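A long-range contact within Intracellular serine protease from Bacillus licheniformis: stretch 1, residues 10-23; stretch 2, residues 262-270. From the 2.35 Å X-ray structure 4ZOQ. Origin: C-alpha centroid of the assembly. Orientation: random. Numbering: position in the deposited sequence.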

ATOM      1  N   ALA B  10       9.229   0.141  19.135  1.00 41.20           N
ATOM      2  CA  ALA B  10       7.955   0.387  19.786  1.00 38.70           C
ATOM      3  C   ALA B  10       7.252  -0.935  20.102  1.00 38.74           C
ATOM      4  O   ALA B  10       6.516  -1.034  21.094  1.00 38.45           O
ATOM      5  CB  ALA B  10       7.079   1.284  18.918  1.00 36.16           C
ATOM      6  N   TRP B  11       7.523  -1.963  19.295  1.00 36.33           N
ATOM      7  CA  TRP B  11       6.882  -3.254  19.492  1.00 34.16           C
ATOM      8  C   TRP B  11       7.304  -3.839  20.824  1.00 37.39           C
ATOM      9  O   TRP B  11       8.445  -3.685  21.248  1.00 42.96           O
ATOM     10  CB  TRP B  11       7.239  -4.235  18.377  1.00 34.33           C
ATOM     11  CG  TRP B  11       6.840  -3.816  16.994  1.00 29.72           C
ATOM     12  CD1 TRP B  11       6.087  -2.751  16.651  1.00 29.45           C
ATOM     13  CD2 TRP B  11       7.173  -4.491  15.772  1.00 28.29           C
ATOM     14  NE1 TRP B  11       5.944  -2.694  15.288  1.00 31.27           N
ATOM     15  CE2 TRP B  11       6.598  -3.755  14.727  1.00 29.01           C
ATOM     16  CE3 TRP B  11       7.914  -5.633  15.462  1.00 29.51           C
ATOM     17  CZ2 TRP B  11       6.741  -4.131  13.388  1.00 30.17           C
ATOM     18  CZ3 TRP B  11       8.039  -6.010  14.136  1.00 28.69           C
ATOM     19  CH2 TRP B  11       7.460  -5.260  13.117  1.00 28.49           C
ATOM     20  N   GLY B  12       6.379  -4.540  21.469  1.00 42.07           N
ATOM     21  CA  GLY B  12       6.649  -5.168  22.744  1.00 38.53           C
ATOM     22  C   GLY B  12       7.603  -6.335  22.611  1.00 40.92           C
ATOM     23  O   GLY B  12       8.354  -6.607  23.550  1.00 42.87           O
ATOM     24  N   LEU B  13       7.534  -7.061  21.487  1.00 40.02           N
ATOM     25  CA  LEU B  13       8.480  -8.155  21.208  1.00 42.34           C
ATOM     26  C   LEU B  13       8.444  -9.225  22.318  1.00 44.06           C
ATOM     27  O   LEU B  13       9.383 -10.017  22.472  1.00 43.23           O
ATOM     28  CB  LEU B  13       9.911  -7.612  21.029  1.00 41.83           C
ATOM     29  CG  LEU B  13      10.231  -6.619  19.891  1.00 39.99           C
ATOM     30  CD1 LEU B  13      11.648  -6.171  19.993  1.00 38.52           C
ATOM     31  CD2 LEU B  13      10.031  -7.260  18.515  1.00 33.16           C
ATOM     32  N   ASP B  14       7.353  -9.229  23.085  1.00 44.43           N
ATOM     33  CA  ASP B  14       7.187 -10.099  24.251  1.00 46.23           C
ATOM     34  C   ASP B  14       8.362 -10.003  25.244  1.00 51.45           C
ATOM     35  O   ASP B  14       8.639 -10.946  25.991  1.00 52.05           O
ATOM     36  CB  ASP B  14       7.007 -11.546  23.779  1.00 44.67           C
ATOM     37  CG  ASP B  14       6.355 -12.425  24.819  1.00 55.17           C
ATOM     38  OD1 ASP B  14       5.815 -11.886  25.815  1.00 56.85           O
ATOM     39  OD2 ASP B  14       6.366 -13.663  24.631  1.00 58.35           O
ATOM     40  N   GLY B  15       9.054  -8.866  25.257  1.00 48.97           N
ATOM     41  CA  GLY B  15      10.189  -8.697  26.147  1.00 45.90           C
ATOM     42  C   GLY B  15      11.459  -9.429  25.709  1.00 43.91           C
ATOM     43  O   GLY B  15      12.497  -9.298  26.340  1.00 43.55           O
ATOM     44  N   ILE B  16      11.389 -10.205  24.634  1.00 43.30           N
ATOM     45  CA  ILE B  16      12.561 -10.948  24.168  1.00 42.52           C
ATOM     46  C   ILE B  16      13.517 -10.012  23.441  1.00 42.65           C
ATOM     47  O   ILE B  16      13.257  -9.582  22.318  1.00 45.39           O
ATOM     48  CB  ILE B  16      12.196 -12.113  23.217  1.00 42.44           C
ATOM     49  CG1 ILE B  16      11.142 -13.028  23.848  1.00 41.05           C
ATOM     50  CG2 ILE B  16      13.452 -12.879  22.821  1.00 36.55           C
ATOM     51  CD1 ILE B  16      10.418 -13.929  22.847  1.00 36.51           C
ATOM     52  N   LEU B  17      14.644  -9.742  24.078  1.00 41.79           N
ATOM     53  CA  LEU B  17      15.585  -8.734  23.630  1.00 44.51           C
ATOM     54  C   LEU B  17      16.290  -9.157  22.316  1.00 44.33           C
ATOM     55  O   LEU B  17      16.727  -8.310  21.532  1.00 48.07           O
ATOM     56  CB  LEU B  17      16.601  -8.487  24.744  1.00 42.58           C
ATOM     57  CG  LEU B  17      17.489  -7.262  24.690  1.00 54.74           C
ATOM     58  CD1 LEU B  17      16.687  -6.082  25.261  1.00 47.81           C
ATOM     59  CD2 LEU B  17      18.760  -7.504  25.491  1.00 56.21           C
ATOM     60  N   GLU B  18      16.301 -10.454  22.024  1.00 38.71           N
ATOM     61  CA  GLU B  18      16.993 -10.966  20.843  1.00 41.89           C
ATOM     62  C   GLU B  18      16.235 -10.712  19.534  1.00 41.44           C
ATOM     63  O   GLU B  18      16.827 -10.715  18.455  1.00 41.01           O
ATOM     64  CB  GLU B  18      17.210 -12.483  21.030  1.00 44.37           C
ATOM     65  CG  GLU B  18      17.496 -13.341  19.769  1.00 47.23           C
ATOM     66  CD  GLU B  18      18.755 -12.954  19.007  1.00 64.35           C
ATOM     67  OE1 GLU B  18      19.693 -12.387  19.620  1.00 67.96           O
ATOM     68  OE2 GLU B  18      18.800 -13.230  17.783  1.00 58.55           O
ATOM     69  N   LEU B  19      14.968 -10.342  19.636  1.00 37.90           N
ATOM     70  CA  LEU B  19      14.189 -10.068  18.441  1.00 39.02           C
ATOM     71  C   LEU B  19      14.617  -8.754  17.768  1.00 37.98           C
ATOM     72  O   LEU B  19      14.255  -8.495  16.628  1.00 31.71           O
ATOM     73  CB  LEU B  19      12.709 -10.040  18.771  1.00 37.53           C
ATOM     74  CG  LEU B  19      12.176 -11.374  19.286  1.00 38.48           C
ATOM     75  CD1 LEU B  19      10.665 -11.297  19.395  1.00 38.19           C
ATOM     76  CD2 LEU B  19      12.616 -12.537  18.416  1.00 38.54           C
ATOM     77  N   LYS B  20      15.364  -7.916  18.485  1.00 37.78           N
ATOM     78  CA  LYS B  20      15.863  -6.672  17.901  1.00 33.77           C
ATOM     79  C   LYS B  20      16.764  -6.941  16.705  1.00 34.32           C
ATOM     80  O   LYS B  20      16.864  -6.120  15.800  1.00 32.68           O
ATOM     81  CB  LYS B  20      16.617  -5.849  18.945  1.00 34.52           C
ATOM     82  CG  LYS B  20      15.715  -5.344  20.070  1.00 40.95           C
ATOM     83  CD  LYS B  20      16.479  -4.549  21.130  1.00 47.28           C
ATOM     84  CE  LYS B  20      15.498  -3.991  22.162  1.00 57.80           C
ATOM     85  NZ  LYS B  20      16.176  -3.404  23.348  1.00 60.79           N
ATOM     86  N   GLU B  21      17.390  -8.108  16.668  1.00 36.85           N
ATOM     87  CA  GLU B  21      18.244  -8.436  15.531  1.00 37.66           C
ATOM     88  C   GLU B  21      17.492  -8.415  14.184  1.00 33.89           C
ATOM     89  O   GLU B  21      18.070  -8.095  13.154  1.00 35.62           O
ATOM     90  CB  GLU B  21      18.887  -9.808  15.737  1.00 41.65           C
ATOM     91  CG  GLU B  21      20.026  -9.778  16.702  1.00 50.83           C
ATOM     92  CD  GLU B  21      21.091  -8.802  16.270  1.00 57.19           C
ATOM     93  OE1 GLU B  21      21.535  -8.878  15.092  1.00 60.11           O
ATOM     94  OE2 GLU B  21      21.457  -7.947  17.105  1.00 59.54           O
ATOM     95  N   TYR B  22      16.217  -8.795  14.209  1.00 32.80           N
ATOM     96  CA  TYR B  22      15.397  -8.916  13.004  1.00 31.81           C
ATOM     97  C   TYR B  22      14.703  -7.601  12.659  1.00 30.45           C
ATOM     98  O   TYR B  22      14.017  -7.490  11.632  1.00 29.54           O
ATOM     99  CB  TYR B  22      14.345 -10.024  13.200  1.00 35.23           C
ATOM    100  CG  TYR B  22      14.938 -11.340  13.686  1.00 34.83           C
ATOM    101  CD1 TYR B  22      15.783 -12.094  12.876  1.00 36.24           C
ATOM    102  CD2 TYR B  22      14.640 -11.823  14.948  1.00 33.21           C
ATOM    103  CE1 TYR B  22      16.325 -13.279  13.322  1.00 37.03           C
ATOM    104  CE2 TYR B  22      15.162 -13.009  15.396  1.00 36.11           C
ATOM    105  CZ  TYR B  22      16.008 -13.735  14.592  1.00 41.06           C
ATOM    106  OH  TYR B  22      16.531 -14.923  15.070  1.00 46.49           O
ATOM    107  N   LEU B  23      14.900  -6.608  13.520  1.00 28.69           N
ATOM    108  CA  LEU B  23      14.362  -5.278  13.317  1.00 28.71           C
ATOM    109  C   LEU B  23      15.468  -4.319  12.856  1.00 30.41           C
ATOM    110  O   LEU B  23      15.356  -3.097  13.027  1.00 29.47           O
ATOM    111  CB  LEU B  23      13.704  -4.775  14.600  1.00 28.70           C
ATOM    112  CG  LEU B  23      12.273  -5.276  14.876  1.00 31.70           C
ATOM    113  CD1 LEU B  23      11.912  -5.148  16.352  1.00 31.97           C
ATOM    114  CD2 LEU B  23      11.268  -4.508  14.045  1.00 27.87           C
ATOM    115  N   MET B 262      11.422 -22.163  15.112  1.00 33.45           N
ATOM    116  CA  MET B 262      12.807 -22.562  15.297  1.00 40.28           C
ATOM    117  C   MET B 262      13.674 -21.437  15.861  1.00 41.76           C
ATOM    118  O   MET B 262      14.614 -21.698  16.605  1.00 45.46           O
ATOM    119  CB  MET B 262      13.404 -23.021  13.967  1.00 37.41           C
ATOM    120  CG  MET B 262      14.840 -23.464  14.095  1.00 39.47           C
ATOM    121  SD  MET B 262      15.674 -23.603  12.505  1.00 42.78           S
ATOM    122  CE  MET B 262      16.438 -21.998  12.357  1.00 41.39           C
ATOM    123  N   LEU B 263      13.330 -20.185  15.557  1.00 43.65           N
ATOM    124  CA  LEU B 263      14.109 -19.041  16.045  1.00 42.74           C
ATOM    125  C   LEU B 263      13.491 -18.446  17.316  1.00 40.47           C
ATOM    126  O   LEU B 263      13.894 -17.373  17.777  1.00 38.29           O
ATOM    127  CB  LEU B 263      14.253 -17.971  14.948  1.00 42.75           C
ATOM    128  CG  LEU B 263      15.088 -18.365  13.716  1.00 44.11           C
ATOM    129  CD1 LEU B 263      15.032 -17.300  12.608  1.00 38.51           C
ATOM    130  CD2 LEU B 263      16.543 -18.666  14.111  1.00 40.70           C
ATOM    131  N   ASN B 264      12.498 -19.153  17.856  1.00 42.32           N
ATOM    132  CA  ASN B 264      11.752 -18.743  19.053  1.00 39.32           C
ATOM    133  C   ASN B 264      11.074 -17.392  18.957  1.00 39.87           C
ATOM    134  O   ASN B 264      10.943 -16.671  19.943  1.00 38.72           O
ATOM    135  CB  ASN B 264      12.686 -18.759  20.254  1.00 41.12           C
ATOM    136  CG  ASN B 264      13.232 -20.141  20.521  1.00 45.30           C
ATOM    137  OD1 ASN B 264      14.444 -20.359  20.514  1.00 51.59           O
ATOM    138  ND2 ASN B 264      12.332 -21.093  20.749  1.00 43.26           N
ATOM    139  N   ILE B 265      10.593 -17.084  17.763  1.00 39.49           N
ATOM    140  CA  ILE B 265       9.758 -15.928  17.569  1.00 38.36           C
ATOM    141  C   ILE B 265       8.363 -16.272  18.043  1.00 34.21           C
ATOM    142  O   ILE B 265       7.694 -17.093  17.416  1.00 33.93           O
ATOM    143  CB  ILE B 265       9.667 -15.526  16.082  1.00 38.40           C
ATOM    144  CG1 ILE B 265      11.021 -15.666  15.366  1.00 39.46           C
ATOM    145  CG2 ILE B 265       8.962 -14.180  15.945  1.00 32.17           C
ATOM    146  CD1 ILE B 265      11.955 -14.491  15.507  1.00 39.24           C
ATOM    147  N   PRO B 266       7.881 -15.594  19.090  1.00 35.36           N
ATOM    148  CA  PRO B 266       6.557 -15.914  19.632  1.00 40.59           C
ATOM    149  C   PRO B 266       5.461 -15.465  18.666  1.00 42.91           C
ATOM    150  O   PRO B 266       5.741 -14.692  17.749  1.00 40.55           O
ATOM    151  CB  PRO B 266       6.513 -15.117  20.936  1.00 37.70           C
ATOM    152  CG  PRO B 266       7.358 -13.965  20.667  1.00 40.44           C
ATOM    153  CD  PRO B 266       8.467 -14.419  19.748  1.00 36.88           C
ATOM    154  N   LYS B 267       4.239 -15.952  18.841  1.00 42.71           N
ATOM    155  CA  LYS B 267       3.159 -15.516  17.978  1.00 40.44           C
ATOM    156  C   LYS B 267       2.915 -14.029  18.099  1.00 42.13           C
ATOM    157  O   LYS B 267       3.189 -13.433  19.133  1.00 37.81           O
ATOM    158  CB  LYS B 267       1.878 -16.283  18.242  1.00 47.30           C
ATOM    159  CG  LYS B 267       1.919 -17.714  17.700  1.00 55.32           C
ATOM    160  CD  LYS B 267       0.639 -18.468  18.103  1.00 60.16           C
ATOM    161  CE  LYS B 267       0.847 -19.370  19.306  1.00 64.28           C
ATOM    162  NZ  LYS B 267      -0.461 -19.963  19.716  1.00 69.61           N
ATOM    163  N   GLY B 268       2.458 -13.423  17.003  1.00 43.35           N
ATOM    164  CA  GLY B 268       2.323 -11.982  16.958  1.00 38.16           C
ATOM    165  C   GLY B 268       3.415 -11.370  16.103  1.00 37.97           C
ATOM    166  O   GLY B 268       3.381 -10.168  15.833  1.00 37.05           O
ATOM    167  N   TYR B 269       4.427 -12.176  15.762  1.00 35.69           N
ATOM    168  CA  TYR B 269       5.517 -11.743  14.893  1.00 32.06           C
ATOM    169  C   TYR B 269       5.877 -12.839  13.918  1.00 36.66           C
ATOM    170  O   TYR B 269       5.665 -14.024  14.204  1.00 33.67           O
ATOM    171  CB  TYR B 269       6.759 -11.322  15.696  1.00 29.62           C
ATOM    172  CG  TYR B 269       6.433 -10.301  16.756  1.00 33.57           C
ATOM    173  CD1 TYR B 269       6.231  -8.959  16.422  1.00 31.44           C
ATOM    174  CD2 TYR B 269       6.313 -10.673  18.091  1.00 34.61           C
ATOM    175  CE1 TYR B 269       5.901  -8.020  17.389  1.00 31.91           C
ATOM    176  CE2 TYR B 269       6.001  -9.734  19.068  1.00 34.82           C
ATOM    177  CZ  TYR B 269       5.795  -8.409  18.709  1.00 34.09           C
ATOM    178  OH  TYR B 269       5.493  -7.477  19.678  1.00 39.81           O
ATOM    179  N   SER B 270       6.406 -12.440  12.757  1.00 34.02           N
ATOM    180  CA  SER B 270       6.879 -13.393  11.751  1.00 32.64           C
ATOM    181  C   SER B 270       7.988 -12.788  10.883  1.00 33.24           C
ATOM    182  O   SER B 270       7.997 -11.589  10.560  1.00 35.77           O
ATOM    183  CB  SER B 270       5.736 -13.897  10.865  1.00 35.20           C
ATOM    184  OG  SER B 270       6.176 -14.914   9.961  1.00 35.06           O
TER
HETATM  185  O   HOH W   1      16.442 -16.008  17.661  1.00 51.98           O

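Two stretches whose touching residues are at least 241 positions apart in sequence meet here in a mainly apolar, side-chain contact, pinned by one direct hydrogen bond and one bridging water, with 459 Å² buried in total. No backbone pairing joins them: even the nearest CA atoms, those of Leu-19 and Ile-265, lie 7.4 Å apart, so side chains fill the space between.

Tyr-269 contributes the largest single share of the buried area, 98 Å². It closes a type II turn that begins at Pro-266, in which Gly-268 adopts backbone angles that would jam a CB against the preceding carbonyl oxygen, and its side chain points toward the first stretch. There the N of Leu-13 donates to the OH of Tyr-269 at 2.8 Å, so a phenol that reaches far from its own backbone satisfies a main-chain amide. The rest of the ring is apolar: CD2 of Leu-13 sits over one face, 4.3 Å from CE1 of Tyr-269, although the CA-to-CB bond of Leu-13 points away. CE3 of Trp-11 approaches CE1 of Tyr-269 to 3.7 Å, but the two ring planes, 26° apart, are slid so that they barely overlap.

Farther along, the 3-10 segment 17-22 directs Leu-19 and Tyr-22 toward the second stretch. Leu-19 exploits its forked end: CD2 meets CD1 of Ile-265 at 3.6 Å, while CD1 meets CD of Pro-266 at 3.8 Å. Pro-266 offers a compact, rigid hydrocarbon surface, and CD1 of Ile-16 also reaches its CD, at 3.7 Å. The CD1 of Ile-265 additionally touches CE2 of Tyr-22 at 3.5 Å.

Tyr-22 combines both kinds of chemistry. Its OH lies 3.7 Å from CD1 of Leu-263, yet also hydrogen-bonds a water at 2.8 Å from that OH; the same water donates to O of Leu-263, 2.9 Å from the water oxygen, linking the phenol to the backbone just beyond a helix.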